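Local coordinates for alpha-l-arabinofuranosidase domain protein (Thermotoga maritima, PDB 4ATW), which probably hydrolyses terminal alpha-L-arabinofuranoside residues from arabinose-containing glycans, as a heat-stable arabinofuranosidase, at residues 204-209 with 228-233; 246-251 with 382-387; 274-279 with 318-323. One frame throughout, in Å; residues are numbered along the deposited sequence.

Contact 1 (204-209 with 228-233); sequences TIKAIA and VIDFIS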
loop_
_atom_site.group_PDB
_atom_site.type_symbol
_atom_site.label_atom_id
_atom_site.label_comp_id
_atom_site.label_asym_id
_atom_site.label_seq_id
_atom_site.Cartn_x
_atom_site.Cartn_y
_atom_site.Cartn_z
ATOM N N THR A 204 -17.824 10.909 -10.794
ATOM C CA THR A 204 -16.457 10.485 -11.089
ATOM C C THR A 204 -15.675 9.764 -10.008
ATOM O O THR A 204 -14.689 9.119 -10.323
ATOM C CB THR A 204 -15.607 11.649 -11.508
ATOM O OG1 THR A 204 -15.287 12.420 -10.346
ATOM C CG2 THR A 204 -16.358 12.507 -12.537
ATOM N N ILE A 205 -16.073 9.864 -8.747
ATOM C CA ILE A 205 -15.330 9.154 -7.718
ATOM C C ILE A 205 -15.386 7.617 -7.718
ATOM O O ILE A 205 -16.313 6.971 -8.217
ATOM C CB ILE A 205 -15.716 9.625 -6.322
ATOM C CG1 ILE A 205 -17.182 9.324 -6.026
ATOM C CG2 ILE A 205 -15.439 11.095 -6.217
ATOM C CD1 ILE A 205 -17.626 9.781 -4.637
ATOM N N LYS A 206 -14.338 7.044 -7.161
ATOM C CA LYS A 206 -14.232 5.622 -7.028
ATOM C C LYS A 206 -14.497 5.333 -5.537
ATOM O O LYS A 206 -13.946 5.999 -4.634
ATOM C CB LYS A 206 -12.824 5.175 -7.394
ATOM C CG LYS A 206 -12.395 5.506 -8.793
ATOM C CD LYS A 206 -13.183 4.709 -9.793
ATOM C CE LYS A 206 -12.386 4.496 -11.069
ATOM N NZ LYS A 206 -13.080 3.588 -12.046
ATOM N N ALA A 207 -15.344 4.342 -5.286
ATOM C CA ALA A 207 -15.677 3.936 -3.932
ATOM C C ALA A 207 -15.061 2.571 -3.515
ATOM O O ALA A 207 -15.168 1.587 -4.230
ATOM C CB ALA A 207 -17.173 3.870 -3.800
ATOM N N ILE A 208 -14.426 2.517 -2.348
ATOM C CA ILE A 208 -13.846 1.283 -1.836
ATOM C C ILE A 208 -14.661 0.894 -0.585
ATOM O O ILE A 208 -14.661 1.620 0.458
ATOM C CB ILE A 208 -12.392 1.470 -1.410
ATOM C CG1 ILE A 208 -11.542 1.974 -2.567
ATOM C CG2 ILE A 208 -11.848 0.201 -0.929
ATOM C CD1 ILE A 208 -11.653 3.519 -2.821
ATOM N N ALA A 209 -15.362 -0.245 -0.699
ATOM C CA ALA A 209 -16.219 -0.758 0.376
ATOM C C ALA A 209 -15.448 -1.691 1.269
ATOM O O ALA A 209 -14.541 -2.354 0.840
ATOM C CB ALA A 209 -17.416 -1.466 -0.202
ATOM N N VAL A 228 -22.670 -0.195 -7.469
ATOM C CA VAL A 228 -22.204 1.162 -7.274
ATOM C C VAL A 228 -20.830 1.327 -6.698
ATOM O O VAL A 228 -20.239 2.385 -6.842
ATOM C CB VAL A 228 -23.141 1.997 -6.377
ATOM C CG1 VAL A 228 -24.557 2.013 -6.935
ATOM C CG2 VAL A 228 -23.092 1.470 -4.976
ATOM N N ILE A 229 -20.316 0.330 -6.012
ATOM C CA ILE A 229 -18.988 0.486 -5.461
ATOM C C ILE A 229 -18.007 0.095 -6.568
ATOM O O ILE A 229 -18.417 -0.540 -7.530
ATOM C CB ILE A 229 -18.830 -0.397 -4.246
ATOM C CG1 ILE A 229 -18.889 -1.865 -4.652
ATOM C CG2 ILE A 229 -19.949 -0.103 -3.275
ATOM C CD1 ILE A 229 -18.928 -2.779 -3.446
ATOM N N ASP A 230 -16.735 0.488 -6.455
ATOM C CA ASP A 230 -15.737 0.170 -7.472
ATOM C C ASP A 230 -14.703 -0.842 -7.026
ATOM O O ASP A 230 -14.065 -1.486 -7.856
ATOM C CB ASP A 230 -15.059 1.435 -7.907
ATOM C CG ASP A 230 -16.042 2.447 -8.414
ATOM O OD1 ASP A 230 -16.537 2.244 -9.534
ATOM O OD2 ASP A 230 -16.347 3.438 -7.705
ATOM N N PHE A 231 -14.543 -0.982 -5.713
ATOM C CA PHE A 231 -13.609 -1.930 -5.133
ATOM C C PHE A 231 -14.191 -2.496 -3.868
ATOM O O PHE A 231 -15.212 -2.028 -3.367
ATOM C CB PHE A 231 -12.313 -1.259 -4.729
ATOM C CG PHE A 231 -11.618 -0.547 -5.836
ATOM C CD1 PHE A 231 -12.047 0.691 -6.276
ATOM C CD2 PHE A 231 -10.494 -1.114 -6.426
ATOM C CE1 PHE A 231 -11.369 1.347 -7.280
ATOM C CE2 PHE A 231 -9.810 -0.452 -7.439
ATOM C CZ PHE A 231 -10.252 0.774 -7.861
ATOM N N ILE A 232 -13.516 -3.509 -3.348
ATOM C CA ILE A 232 -13.899 -4.101 -2.083
ATOM C C ILE A 232 -12.539 -4.221 -1.416
ATOM O O ILE A 232 -11.592 -4.756 -1.980
ATOM C CB ILE A 232 -14.631 -5.445 -2.224
ATOM C CG1 ILE A 232 -14.863 -6.014 -0.833
ATOM C CG2 ILE A 232 -13.861 -6.399 -3.090
ATOM C CD1 ILE A 232 -15.955 -7.075 -0.796
ATOM N N SER A 233 -12.457 -3.606 -0.248
ATOM C CA SER A 233 -11.255 -3.504 0.554
ATOM C C SER A 233 -10.800 -4.822 1.140
ATOM O O SER A 233 -11.639 -5.641 1.510
ATOM C CB SER A 233 -11.533 -2.471 1.663
ATOM O OG SER A 233 -10.547 -2.455 2.655
#

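Contact 2 (246-251 with 382-387); sequences TVSTVY and MPFSVE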
loop_
_atom_site.group_PDB
_atom_site.type_symbol
_atom_site.label_atom_id
_atom_site.label_comp_id
_atom_site.label_asym_id
_atom_site.label_seq_id
_atom_site.Cartn_x
_atom_site.Cartn_y
_atom_site.Cartn_z
ATOM N N THR A 246 7.477 -16.099 7.571
ATOM C CA THR A 246 7.183 -14.730 7.181
ATOM C C THR A 246 7.173 -14.508 5.669
ATOM O O THR A 246 6.189 -14.037 5.120
ATOM C CB THR A 246 8.154 -13.718 7.863
ATOM O OG1 THR A 246 7.979 -13.780 9.283
ATOM C CG2 THR A 246 7.849 -12.305 7.440
ATOM N N VAL A 247 8.244 -14.842 4.969
ATOM C CA VAL A 247 8.228 -14.610 3.524
ATOM C C VAL A 247 7.198 -15.456 2.808
ATOM O O VAL A 247 6.544 -14.971 1.909
ATOM C CB VAL A 247 9.600 -14.862 2.832
ATOM C CG1 VAL A 247 10.622 -13.904 3.356
ATOM C CG2 VAL A 247 10.044 -16.288 3.044
ATOM N N SER A 248 7.038 -16.706 3.210
ATOM C CA SER A 248 6.090 -17.579 2.530
ATOM C C SER A 248 4.624 -17.120 2.530
ATOM O O SER A 248 3.819 -17.601 1.721
ATOM C CB SER A 248 6.163 -18.996 3.105
ATOM O OG SER A 248 5.520 -19.091 4.367
ATOM N N THR A 249 4.272 -16.186 3.411
ATOM C CA THR A 249 2.906 -15.737 3.454
ATOM C C THR A 249 2.592 -14.831 2.293
ATOM O O THR A 249 1.483 -14.306 2.208
ATOM C CB THR A 249 2.569 -14.966 4.734
ATOM O OG1 THR A 249 3.513 -13.913 4.903
ATOM C CG2 THR A 249 2.569 -15.881 5.941
ATOM N N VAL A 250 3.549 -14.591 1.408
ATOM C CA VAL A 250 3.242 -13.738 0.252
ATOM C C VAL A 250 2.429 -14.630 -0.679
ATOM O O VAL A 250 1.617 -14.168 -1.467
ATOM C CB VAL A 250 4.540 -13.181 -0.445
ATOM C CG1 VAL A 250 5.529 -14.260 -0.591
ATOM C CG2 VAL A 250 4.240 -12.607 -1.799
ATOM N N TYR A 251 2.607 -15.931 -0.538
ATOM C CA TYR A 251 1.851 -16.820 -1.375
ATOM C C TYR A 251 0.530 -17.191 -0.737
ATOM O O TYR A 251 -0.344 -17.743 -1.390
ATOM C CB TYR A 251 2.717 -18.008 -1.781
ATOM C CG TYR A 251 3.815 -17.499 -2.712
ATOM C CD1 TYR A 251 3.562 -17.277 -4.080
ATOM C CD2 TYR A 251 5.058 -17.091 -2.205
ATOM C CE1 TYR A 251 4.513 -16.654 -4.908
ATOM C CE2 TYR A 251 6.012 -16.461 -3.024
ATOM C CZ TYR A 251 5.728 -16.246 -4.369
ATOM O OH TYR A 251 6.636 -15.591 -5.159
ATOM N N MET A 382 -1.900 -16.482 14.736
ATOM C CA MET A 382 -2.910 -17.203 13.971
ATOM C C MET A 382 -2.251 -18.251 13.082
ATOM O O MET A 382 -1.313 -17.948 12.345
ATOM C CB MET A 382 -3.735 -16.233 13.122
ATOM C CG MET A 382 -4.871 -16.891 12.355
ATOM S SD MET A 382 -5.523 -15.842 11.043
ATOM C CE MET A 382 -6.814 -16.892 10.379
ATOM N N PRO A 383 -2.742 -19.484 13.155
ATOM C CA PRO A 383 -2.157 -20.585 12.380
ATOM C C PRO A 383 -2.496 -20.462 10.920
ATOM O O PRO A 383 -3.579 -20.020 10.594
ATOM C CB PRO A 383 -2.784 -21.817 13.007
ATOM C CG PRO A 383 -4.133 -21.341 13.357
ATOM C CD PRO A 383 -3.875 -19.967 13.964
ATOM N N PHE A 384 -1.563 -20.839 10.047
ATOM C CA PHE A 384 -1.742 -20.758 8.578
ATOM C C PHE A 384 -0.850 -21.763 7.893
ATOM O O PHE A 384 0.101 -22.301 8.497
ATOM C CB PHE A 384 -1.329 -19.400 8.044
ATOM C CG PHE A 384 0.164 -19.278 7.789
ATOM C CD1 PHE A 384 0.718 -19.721 6.589
ATOM C CD2 PHE A 384 1.008 -18.704 8.749
ATOM C CE1 PHE A 384 2.070 -19.591 6.354
ATOM C CE2 PHE A 384 2.361 -18.569 8.521
ATOM C CZ PHE A 384 2.898 -19.009 7.326
ATOM N N SER A 385 -1.127 -21.987 6.615
ATOM C CA SER A 385 -0.313 -22.931 5.856
ATOM C C SER A 385 -0.277 -22.614 4.380
ATOM O O SER A 385 -1.291 -22.254 3.811
ATOM C CB SER A 385 -0.840 -24.340 6.035
ATOM O OG SER A 385 -2.141 -24.411 5.526
ATOM N N VAL A 386 0.891 -22.755 3.763
ATOM C CA VAL A 386 1.009 -22.470 2.345
ATOM C C VAL A 386 1.465 -23.715 1.636
ATOM O O VAL A 386 2.219 -24.516 2.208
ATOM C CB VAL A 386 2.014 -21.368 2.078
ATOM C CG1 VAL A 386 2.156 -21.157 0.578
ATOM C CG2 VAL A 386 1.563 -20.101 2.763
ATOM N N GLU A 387 0.999 -23.888 0.401
ATOM C CA GLU A 387 1.369 -25.058 -0.372
ATOM C C GLU A 387 2.086 -24.732 -1.666
ATOM O O GLU A 387 1.575 -24.001 -2.497
ATOM C CB GLU A 387 0.150 -25.897 -0.699
ATOM C CG GLU A 387 -0.034 -27.093 0.202
ATOM C CD GLU A 387 -1.073 -28.045 -0.356
ATOM O OE1 GLU A 387 -2.234 -27.603 -0.549
ATOM O OE2 GLU A 387 -0.730 -29.227 -0.612
#

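Contact 3 (274-279 with 318-323); sequences GVKIAL and IVPLAN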
loop_
_atom_site.group_PDB
_atom_site.type_symbol
_atom_site.label_atom_id
_atom_site.label_comp_id
_atom_site.label_asym_id
_atom_site.label_seq_id
_atom_site.Cartn_x
_atom_site.Cartn_y
_atom_site.Cartn_z
ATOM N N GLY A 274 -16.756 -3.949 -13.492
ATOM C CA GLY A 274 -15.542 -4.624 -13.063
ATOM C C GLY A 274 -15.093 -4.376 -11.629
ATOM O O GLY A 274 -13.954 -3.993 -11.433
ATOM N N VAL A 275 -15.940 -4.612 -10.622
ATOM C CA VAL A 275 -15.543 -4.337 -9.251
ATOM C C VAL A 275 -14.265 -5.069 -9.003
ATOM O O VAL A 275 -14.148 -6.237 -9.382
ATOM C CB VAL A 275 -16.548 -4.834 -8.271
ATOM C CG1 VAL A 275 -16.028 -4.645 -6.860
ATOM C CG2 VAL A 275 -17.827 -4.100 -8.466
ATOM N N LYS A 276 -13.307 -4.395 -8.368
ATOM C CA LYS A 276 -12.030 -5.022 -8.091
ATOM C C LYS A 276 -11.599 -4.989 -6.661
ATOM O O LYS A 276 -12.302 -4.492 -5.813
ATOM C CB LYS A 276 -10.952 -4.461 -9.023
ATOM C CG LYS A 276 -11.265 -4.928 -10.415
ATOM C CD LYS A 276 -10.341 -4.455 -11.488
ATOM C CE LYS A 276 -10.923 -4.868 -12.864
ATOM N NZ LYS A 276 -11.467 -6.274 -12.884
ATOM N N ILE A 277 -10.445 -5.555 -6.384
ATOM C CA ILE A 277 -9.972 -5.577 -5.033
ATOM C C ILE A 277 -9.028 -4.434 -4.747
ATOM O O ILE A 277 -8.178 -4.094 -5.576
ATOM C CB ILE A 277 -9.238 -6.856 -4.762
ATOM C CG1 ILE A 277 -10.179 -8.026 -4.975
ATOM C CG2 ILE A 277 -8.691 -6.864 -3.349
ATOM C CD1 ILE A 277 -9.511 -9.399 -4.746
ATOM N N ALA A 278 -9.186 -3.830 -3.574
ATOM C CA ALA A 278 -8.297 -2.767 -3.148
ATOM C C ALA A 278 -7.587 -3.267 -1.888
ATOM O O ALA A 278 -8.188 -3.376 -0.825
ATOM C CB ALA A 278 -9.091 -1.533 -2.863
ATOM N N LEU A 279 -6.319 -3.617 -1.997
ATOM C CA LEU A 279 -5.583 -4.114 -0.835
ATOM C C LEU A 279 -5.085 -2.854 -0.130
ATOM O O LEU A 279 -3.871 -2.570 -0.158
ATOM C CB LEU A 279 -4.389 -4.932 -1.317
ATOM C CG LEU A 279 -3.823 -6.109 -0.532
ATOM C CD1 LEU A 279 -2.385 -6.437 -1.025
ATOM C CD2 LEU A 279 -3.825 -5.781 0.947
ATOM N N ILE A 318 -6.652 -7.390 -11.088
ATOM C CA ILE A 318 -7.763 -7.612 -10.180
ATOM C C ILE A 318 -7.559 -6.840 -8.868
ATOM O O ILE A 318 -8.507 -6.578 -8.133
ATOM C CB ILE A 318 -7.953 -9.084 -9.840
ATOM C CG1 ILE A 318 -6.990 -9.475 -8.763
ATOM C CG2 ILE A 318 -7.730 -9.938 -11.037
ATOM C CD1 ILE A 318 -7.398 -10.696 -8.118
ATOM N N VAL A 319 -6.314 -6.472 -8.584
ATOM C CA VAL A 319 -5.998 -5.716 -7.379
ATOM C C VAL A 319 -5.254 -4.496 -7.868
ATOM O O VAL A 319 -4.063 -4.375 -7.678
ATOM C CB VAL A 319 -5.080 -6.515 -6.432
ATOM C CG1 VAL A 319 -4.942 -5.821 -5.122
ATOM C CG2 VAL A 319 -5.629 -7.879 -6.198
ATOM N N PRO A 320 -5.948 -3.577 -8.523
ATOM C CA PRO A 320 -5.275 -2.384 -9.021
ATOM C C PRO A 320 -4.836 -1.375 -7.975
ATOM O O PRO A 320 -3.940 -0.556 -8.215
ATOM C CB PRO A 320 -6.298 -1.805 -9.985
ATOM C CG PRO A 320 -7.577 -2.194 -9.387
ATOM C CD PRO A 320 -7.328 -3.626 -9.010
ATOM N N LEU A 321 -5.452 -1.435 -6.808
ATOM C CA LEU A 321 -5.124 -0.478 -5.766
ATOM C C LEU A 321 -4.544 -1.173 -4.519
ATOM O O LEU A 321 -5.108 -2.164 -4.033
ATOM C CB LEU A 321 -6.392 0.298 -5.412
ATOM C CG LEU A 321 -6.273 1.726 -4.896
ATOM C CD1 LEU A 321 -7.557 2.030 -4.116
ATOM C CD2 LEU A 321 -5.016 1.907 -3.995
ATOM N N ALA A 322 -3.428 -0.654 -4.004
ATOM C CA ALA A 322 -2.801 -1.243 -2.822
ATOM C C ALA A 322 -2.094 -0.206 -1.972
ATOM O O ALA A 322 -1.460 0.701 -2.489
ATOM C CB ALA A 322 -1.815 -2.330 -3.235
ATOM N N ASN A 323 -2.193 -0.358 -0.660
ATOM C CA ASN A 323 -1.576 0.586 0.254
ATOM C C ASN A 323 -0.805 -0.049 1.418
ATOM O O ASN A 323 -1.352 -0.803 2.215
ATOM C CB ASN A 323 -2.651 1.510 0.770
ATOM C CG ASN A 323 -3.313 2.263 -0.344
ATOM O OD1 ASN A 323 -3.877 1.677 -1.245
ATOM N ND2 ASN A 323 -3.225 3.566 -0.306
#

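Contact 1 (204-209 with 228-233)
A207 O is gripped by two backbone N-H groups of the facing segment 228-233. D230 N lies 2.9 Å from A207 O, in the carbonyl plane and on a lone pair; F231 N, 3.0 Å from A207 O, comes nearly along the C=O axis, but its N-H is bent to 142°. This double grip opens the parallel pairing of strands 206-209 and 231-238, successive strands of the (beta/alpha)8 barrel joined by a beta-alpha-beta crossover through helix 215-225. D230 also grips the N-H of the same residue: its OD2 accepts A207 N at 2.8 Å on the anti lone pair, the N-H pointing well at it (162°). The same OD2 has a salt bridge to K199 and OD1 has one to R273, which would be expected to keep the acid ionised. The side chains of K206 and D230 cross at about a right angle, K206 CD 3.9 Å from D230 CG; the K206 ammonium stays beyond salt-bridge range of this acid. Further along, A209 N reaches F231 O over 3.2 Å by an almost straight bond (176°), although the donor stands above the carbonyl plane. S233 N then meets A209 O at 2.7 Å, nearly along the C=O axis. I208 and F231 pair on the sheet face that also carries A278, running side by side in the same direction, with A207 O in plane at the edge of the phenyl ring. A209 and I232 take the face covered by helices 184-196 and 215-225. The hydroxyl of S233 is bound to D280 of the next strand. On the helix-covered side, I229 stretches its CD1 to within 3.8 Å of A209 CB.

Contact 2 (246-251 with 382-387)
T249 CG2 sits over one face of the F384 ring, 3.4 Å from F384 CZ and displaced from the centre toward the rim. It forms a CH-pi contact, 3.8 Å from CG2 to the F384 ring centroid and 25° off the ring normal, with the two side chains crossing at about a right angle. S248 OG stands near the plane of the same ring at its edge, 4.0 Å from F384 CZ. Beside the phenylalanine, V386 spreads its two methyls: CG2 lies 3.5 Å from S248 O, while CG1 lies 4.0 Å from Y251 CB, beyond which the tyrosine ring leads away to bond D393 through its hydroxyl. No hydrogen bond crosses between the segments, so packing alone joins them here. What meets is the barrel domain, represented by the type I turn V247-V250 between helices 243-247 and 250-265, and the C-terminal beta domain, represented by strand 383-398, which is paired antiparallel with strand 360-376. The threonine methyl is aimed by its own hydroxyl. T249 OG1, set between the backbone N and the carbonyl carbon (chi1 53°), bonds T246 O at 2.7 Å, in the carbonyl plane. It also engages T238 OG1; CG2 is thereby left anti to the carbonyl carbon, facing the ring. A serine here would remove CG2 and with it the CH-pi contact, which would probably loosen the packing of the turn on the F384 face. S248 is steadied by a bond from its OG to Y244 O, and S248 O accepts Y251 N at 3.1 Å, which fixes the carbonyl against which V386 rests. Outward from the ring, L252 touches both F384 and V386, and M377 packs on F384.

Contact 3 (274-279 with 318-323)
Peptide planes are the flat groups that meet here, and their donors approach differently over three bonds of equal length, 2.8 Å from N to O. I277 N comes nearly along the C=O axis of I318 O. L279 N lies in the carbonyl plane of L321 O, its N-H bent to 139°, and N323 N stands 28° above the carbonyl plane of L279 O. These bonds tie the parallel strands 276-284 and 321-322, the last two of the (beta/alpha)8 barrel, linked through helix 299-313. The side chain of K276 crosses P320 at about a right angle, K276 CB 3.7 Å from P320 CD. A278 CB lies 4.1 Å from L321 CD1 on one face of the sheet. On the other, L279 pairs with A322; V319 CG1 also lies 3.9 Å from L279 CB. N323 ND2 bonds H23 O and N64 OD1, carrying the join to the first barrel strands. I277 and I318 run side by side, their CD1 atoms 4.2 Å apart. Proline has no N-H to give, so I277 O faces V319 CA at 3.3 Å in a CA-H...O contact: the pairing is irregular there, with apolar side chains meeting beside the gap in the hydrogen bonding.

How the contacts relate
Contacts 1 and 3 lie in the parallel barrel sheet, their centres about 9 Å apart, on four consecutive strands, 206-209, 231-238, 276-284 and 321-322. They touch directly: I232 N and K276 O lie 2.9 Å apart, I232 O and A278 N 3.0 Å, both probable hydrogen bonds, and the F231 ring packs on P320. Contact 2 stands apart, its centre about 29 Å from that of contact 1 and about 21 Å from that of contact 3, and fastens the barrel to the C-terminal beta domain. Along the chain contact 1 closes first; contact 3 is nested inside the loop closed by contact 2, so the last two barrel strands lie within the span it closes.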